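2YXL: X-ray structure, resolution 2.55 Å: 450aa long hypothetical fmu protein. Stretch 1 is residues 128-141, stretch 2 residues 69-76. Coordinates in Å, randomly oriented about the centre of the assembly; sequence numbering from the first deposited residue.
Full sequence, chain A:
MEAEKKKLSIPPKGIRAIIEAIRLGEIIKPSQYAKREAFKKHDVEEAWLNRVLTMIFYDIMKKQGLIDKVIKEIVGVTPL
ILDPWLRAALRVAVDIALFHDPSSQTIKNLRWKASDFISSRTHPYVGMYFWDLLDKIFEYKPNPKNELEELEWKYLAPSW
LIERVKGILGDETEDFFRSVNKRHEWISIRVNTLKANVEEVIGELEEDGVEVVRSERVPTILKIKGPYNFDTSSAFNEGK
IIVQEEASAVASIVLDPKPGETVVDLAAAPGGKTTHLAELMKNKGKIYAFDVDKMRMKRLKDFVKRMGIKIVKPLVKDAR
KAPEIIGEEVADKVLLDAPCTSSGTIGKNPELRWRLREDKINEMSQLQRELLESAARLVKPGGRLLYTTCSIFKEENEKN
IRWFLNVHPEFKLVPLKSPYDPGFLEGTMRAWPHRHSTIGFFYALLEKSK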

# COMPACT_ATOMS: atom_id res chain seq x y z
N MET A 128 18.78 0.13 -28.87
CA MET A 128 18.69 0.75 -30.19
C MET A 128 17.25 1.14 -30.52
O MET A 128 17.00 2.25 -30.99
CB MET A 128 19.24 -0.18 -31.28
CG MET A 128 20.76 -0.24 -31.37
SD MET A 128 21.30 -1.51 -32.54
CE MET A 128 23.07 -1.48 -32.26
N TYR A 129 16.33 0.22 -30.27
CA TYR A 129 14.90 0.46 -30.50
C TYR A 129 14.40 1.65 -29.69
O TYR A 129 13.64 2.48 -30.20
CB TYR A 129 14.11 -0.82 -30.18
CG TYR A 129 12.61 -0.70 -30.38
CD1 TYR A 129 12.04 -0.78 -31.65
CD2 TYR A 129 11.76 -0.54 -29.29
CE1 TYR A 129 10.66 -0.68 -31.83
CE2 TYR A 129 10.39 -0.45 -29.45
CZ TYR A 129 9.85 -0.52 -30.72
OH TYR A 129 8.48 -0.42 -30.87
N PHE A 130 14.83 1.73 -28.43
CA PHE A 130 14.53 2.87 -27.57
C PHE A 130 15.07 4.16 -28.18
O PHE A 130 14.35 5.15 -28.30
CB PHE A 130 15.12 2.66 -26.17
CG PHE A 130 14.85 3.80 -25.22
CD1 PHE A 130 13.60 3.95 -24.64
CD2 PHE A 130 15.86 4.70 -24.89
CE1 PHE A 130 13.35 5.00 -23.76
CE2 PHE A 130 15.62 5.75 -24.01
CZ PHE A 130 14.36 5.90 -23.44
N TRP A 131 16.35 4.12 -28.56
CA TRP A 131 17.04 5.24 -29.18
C TRP A 131 16.28 5.76 -30.40
O TRP A 131 16.15 6.97 -30.59
CB TRP A 131 18.45 4.79 -29.58
CG TRP A 131 19.41 5.90 -29.88
CD1 TRP A 131 20.24 6.53 -29.00
CD2 TRP A 131 19.64 6.51 -31.15
NE1 TRP A 131 20.98 7.49 -29.64
CE2 TRP A 131 20.64 7.50 -30.97
CE3 TRP A 131 19.11 6.32 -32.44
CZ2 TRP A 131 21.11 8.30 -32.02
CZ3 TRP A 131 19.59 7.11 -33.48
CH2 TRP A 131 20.58 8.09 -33.26
N ASP A 132 15.76 4.83 -31.21
CA ASP A 132 14.97 5.15 -32.40
C ASP A 132 13.61 5.79 -32.09
O ASP A 132 13.03 6.46 -32.95
CB ASP A 132 14.74 3.88 -33.24
CG ASP A 132 15.97 3.46 -34.02
OD1 ASP A 132 16.89 4.29 -34.22
OD2 ASP A 132 16.03 2.29 -34.46
N LEU A 133 13.11 5.60 -30.87
CA LEU A 133 11.80 6.13 -30.49
C LEU A 133 11.83 7.49 -29.80
O LEU A 133 10.81 8.19 -29.76
CB LEU A 133 11.05 5.14 -29.60
CG LEU A 133 10.54 3.85 -30.22
CD1 LEU A 133 10.13 2.90 -29.12
CD2 LEU A 133 9.39 4.10 -31.20
N LEU A 134 12.98 7.86 -29.26
CA LEU A 134 13.10 9.06 -28.43
C LEU A 134 12.51 10.35 -29.03
O LEU A 134 11.75 11.05 -28.36
CB LEU A 134 14.54 9.29 -27.97
CG LEU A 134 14.90 8.89 -26.54
CD1 LEU A 134 15.77 9.99 -25.95
CD2 LEU A 134 13.67 8.70 -25.65
N ASP A 135 12.85 10.63 -30.28
CA ASP A 135 12.36 11.83 -30.97
C ASP A 135 10.84 11.86 -31.11
O ASP A 135 10.22 12.91 -30.92
CB ASP A 135 13.04 12.00 -32.34
CG ASP A 135 14.39 12.69 -32.25
OD1 ASP A 135 15.11 12.72 -33.27
OD2 ASP A 135 14.74 13.21 -31.16
N LYS A 136 10.24 10.72 -31.44
CA LYS A 136 8.78 10.58 -31.53
C LYS A 136 8.10 10.95 -30.21
O LYS A 136 7.07 11.63 -30.20
CB LYS A 136 8.39 9.16 -31.95
CG LYS A 136 8.59 8.83 -33.43
CD LYS A 136 7.32 9.05 -34.25
CE LYS A 136 7.32 10.40 -34.99
NZ LYS A 136 8.22 10.39 -36.18
N ILE A 137 8.70 10.51 -29.11
CA ILE A 137 8.21 10.79 -27.76
C ILE A 137 8.28 12.29 -27.44
O ILE A 137 7.32 12.86 -26.92
CB ILE A 137 8.97 9.95 -26.70
CG1 ILE A 137 8.59 8.46 -26.84
CG2 ILE A 137 8.69 10.44 -25.28
CD1 ILE A 137 9.53 7.50 -26.14
N PHE A 138 9.40 12.92 -27.77
CA PHE A 138 9.58 14.35 -27.50
C PHE A 138 8.77 15.26 -28.43
O PHE A 138 8.59 16.44 -28.13
CB PHE A 138 11.06 14.72 -27.48
CG PHE A 138 11.75 14.35 -26.20
CD1 PHE A 138 12.50 13.19 -26.11
CD2 PHE A 138 11.64 15.17 -25.08
CE1 PHE A 138 13.13 12.83 -24.92
CE2 PHE A 138 12.27 14.82 -23.88
CZ PHE A 138 13.02 13.65 -23.81
N GLU A 139 8.28 14.70 -29.53
CA GLU A 139 7.47 15.45 -30.49
C GLU A 139 5.98 15.11 -30.40
O GLU A 139 5.17 15.66 -31.15
CB GLU A 139 7.96 15.19 -31.92
CG GLU A 139 9.29 15.85 -32.26
CD GLU A 139 9.91 15.27 -33.52
OE1 GLU A 139 9.62 14.10 -33.85
OE2 GLU A 139 10.70 15.98 -34.17
N TYR A 140 5.62 14.21 -29.48
CA TYR A 140 4.24 13.75 -29.35
C TYR A 140 3.29 14.85 -28.87
O TYR A 140 3.53 15.48 -27.84
CB TYR A 140 4.15 12.53 -28.41
CG TYR A 140 2.73 12.16 -28.03
CD1 TYR A 140 1.92 11.45 -28.91
CD2 TYR A 140 2.21 12.52 -26.79
CE1 TYR A 140 0.61 11.11 -28.56
CE2 TYR A 140 0.90 12.19 -26.44
CZ TYR A 140 0.11 11.48 -27.33
OH TYR A 140 -1.17 11.15 -26.97
N LYS A 141 2.21 15.05 -29.63
CA LYS A 141 1.17 16.01 -29.26
C LYS A 141 0.02 15.36 -28.48
O LYS A 141 -0.74 14.55 -29.03
CB LYS A 141 0.64 16.79 -30.49
CG LYS A 141 0.78 16.09 -31.86
CD LYS A 141 -0.37 15.13 -32.15
CE LYS A 141 -0.33 14.62 -33.59
NZ LYS A 141 0.75 13.61 -33.82
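Stretch 2 69-76: KVIKEIVG

Stretch 2 is the last two turns of a helix, Lys69 to Val75, ending in Gly76, and it crosses the helix of stretch 1 steeply. The N-to-C directions make an angle of 113°, and the axes come no closer than 10.3 Å, so side chains rather than backbones fill the gap. In register, the CA atoms of Lys136 and Ile74 lie 6.8 Å apart and those of Leu133 and Val75 7.8 Å apart. The bonds from Ile74 N to Val70 O (3.1 Å) and from Val75 N to Ile71 O (2.8 Å) keep stretch 2 regularly helical. In stretch 1 the helix is kinked, since N of Asp135 and N of Lys136 have no bond to the preceding turn, and it gives way to loop before Tyr140.

Ile74 is the centre of the contact. Its CB points toward stretch 1, and the m,t rotamer extends CD1 to 3.9 Å from Ile137 CG1 and likewise 3.9 Å from Tyr140 CB. The other branch is used too: Ile74 CG2 lies 3.8 Å from Lys136 CB. Lys136 thus offers the base of its side chain as an apolar surface, while its end leads away, chi2 and chi3 both lying between wells. Ile137, also m,t, meets Ile74 from a sideways CB.

Val75, next in sequence to Ile74, has its CB pointing sideways. With chi1 t, CG2 packs 3.7 Å from Leu133 CD1 and also lies 4.1 Å from Tyr129 OH, while CG1 comes closer to that hydroxyl, with 3.2 Å between Val75 CG1 and Tyr129 OH. Leu133 holds the common m,t rotamer with its CB directed toward stretch 2. Tyr129 starts sideways, but chi1 t carries the far end of its ring closer.

Tyr140 sets the other end of the contact. Past the helix its phi/psi is -67/127, and chi1 of 170° (t) sends the ring along stretch 2, where residues one turn apart, Val70 and Ile74, both touch it. Val70, chi1 t, lays CG1 over one face, 3.8 Å from the ring centroid and 19° off the normal, with Tyr140 CE2 3.6 Å from Val70 CG1. Glu73 comes to the ring edge near its plane. Its chi1 m and chi2 t extend the carboxylate so that Tyr140 OH donates a hydrogen bond to Glu73 OE1 at 3.0 Å. One aromatic residue therefore combines apolar packing with a polar anchor.

Gly76 ends the helix with positive phi (113°); a CB there would be jammed against the carbonyl O of Val75, so the backbone itself calls for glycine.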

# COMPACT_ATOMS: atom_id res chain seq x y z
N LYS A 69 -1.20 4.29 -22.69
CA LYS A 69 -2.01 4.68 -23.86
C LYS A 69 -1.24 5.56 -24.84
O LYS A 69 -1.42 5.45 -26.05
CB LYS A 69 -3.30 5.39 -23.45
CG LYS A 69 -4.38 4.47 -22.91
CD LYS A 69 -5.72 5.18 -22.82
CE LYS A 69 -6.65 4.54 -21.79
NZ LYS A 69 -6.94 3.11 -22.10
N VAL A 70 -0.38 6.44 -24.30
CA VAL A 70 0.49 7.28 -25.12
C VAL A 70 1.54 6.43 -25.83
O VAL A 70 1.78 6.59 -27.03
CB VAL A 70 1.17 8.41 -24.30
CG1 VAL A 70 2.26 9.10 -25.11
CG2 VAL A 70 0.13 9.42 -23.81
N ILE A 71 2.16 5.51 -25.09
CA ILE A 71 3.15 4.59 -25.65
C ILE A 71 2.55 3.79 -26.82
O ILE A 71 3.20 3.64 -27.85
CB ILE A 71 3.77 3.66 -24.58
CG1 ILE A 71 4.58 4.49 -23.57
CG2 ILE A 71 4.67 2.60 -25.23
CD1 ILE A 71 5.03 3.72 -22.33
N LYS A 72 1.31 3.33 -26.65
CA LYS A 72 0.62 2.59 -27.71
C LYS A 72 0.41 3.43 -28.98
O LYS A 72 0.54 2.91 -30.09
CB LYS A 72 -0.72 2.03 -27.20
CG LYS A 72 -1.46 1.19 -28.24
CD LYS A 72 -2.79 0.68 -27.71
CE LYS A 72 -3.55 -0.07 -28.81
NZ LYS A 72 -4.74 -0.78 -28.26
N GLU A 73 0.09 4.71 -28.81
CA GLU A 73 -0.09 5.62 -29.94
C GLU A 73 1.21 5.80 -30.72
O GLU A 73 1.21 5.80 -31.96
CB GLU A 73 -0.60 6.99 -29.48
CG GLU A 73 -2.03 6.99 -28.96
CD GLU A 73 -2.51 8.38 -28.55
OE1 GLU A 73 -2.15 9.37 -29.22
OE2 GLU A 73 -3.26 8.48 -27.55
N ILE A 74 2.31 5.94 -30.00
CA ILE A 74 3.62 6.18 -30.60
C ILE A 74 4.20 4.90 -31.20
O ILE A 74 4.61 4.88 -32.36
CB ILE A 74 4.62 6.80 -29.57
CG1 ILE A 74 4.14 8.19 -29.15
CG2 ILE A 74 6.04 6.85 -30.14
CD1 ILE A 74 4.79 8.71 -27.87
N VAL A 75 4.21 3.84 -30.40
CA VAL A 75 4.86 2.58 -30.76
C VAL A 75 4.00 1.71 -31.68
O VAL A 75 4.53 1.06 -32.58
CB VAL A 75 5.26 1.80 -29.48
CG1 VAL A 75 5.52 0.33 -29.76
CG2 VAL A 75 6.47 2.45 -28.83
N GLY A 76 2.69 1.69 -31.46
CA GLY A 76 1.78 0.89 -32.28
C GLY A 76 1.12 -0.27 -31.55
O GLY A 76 0.09 -0.78 -32.00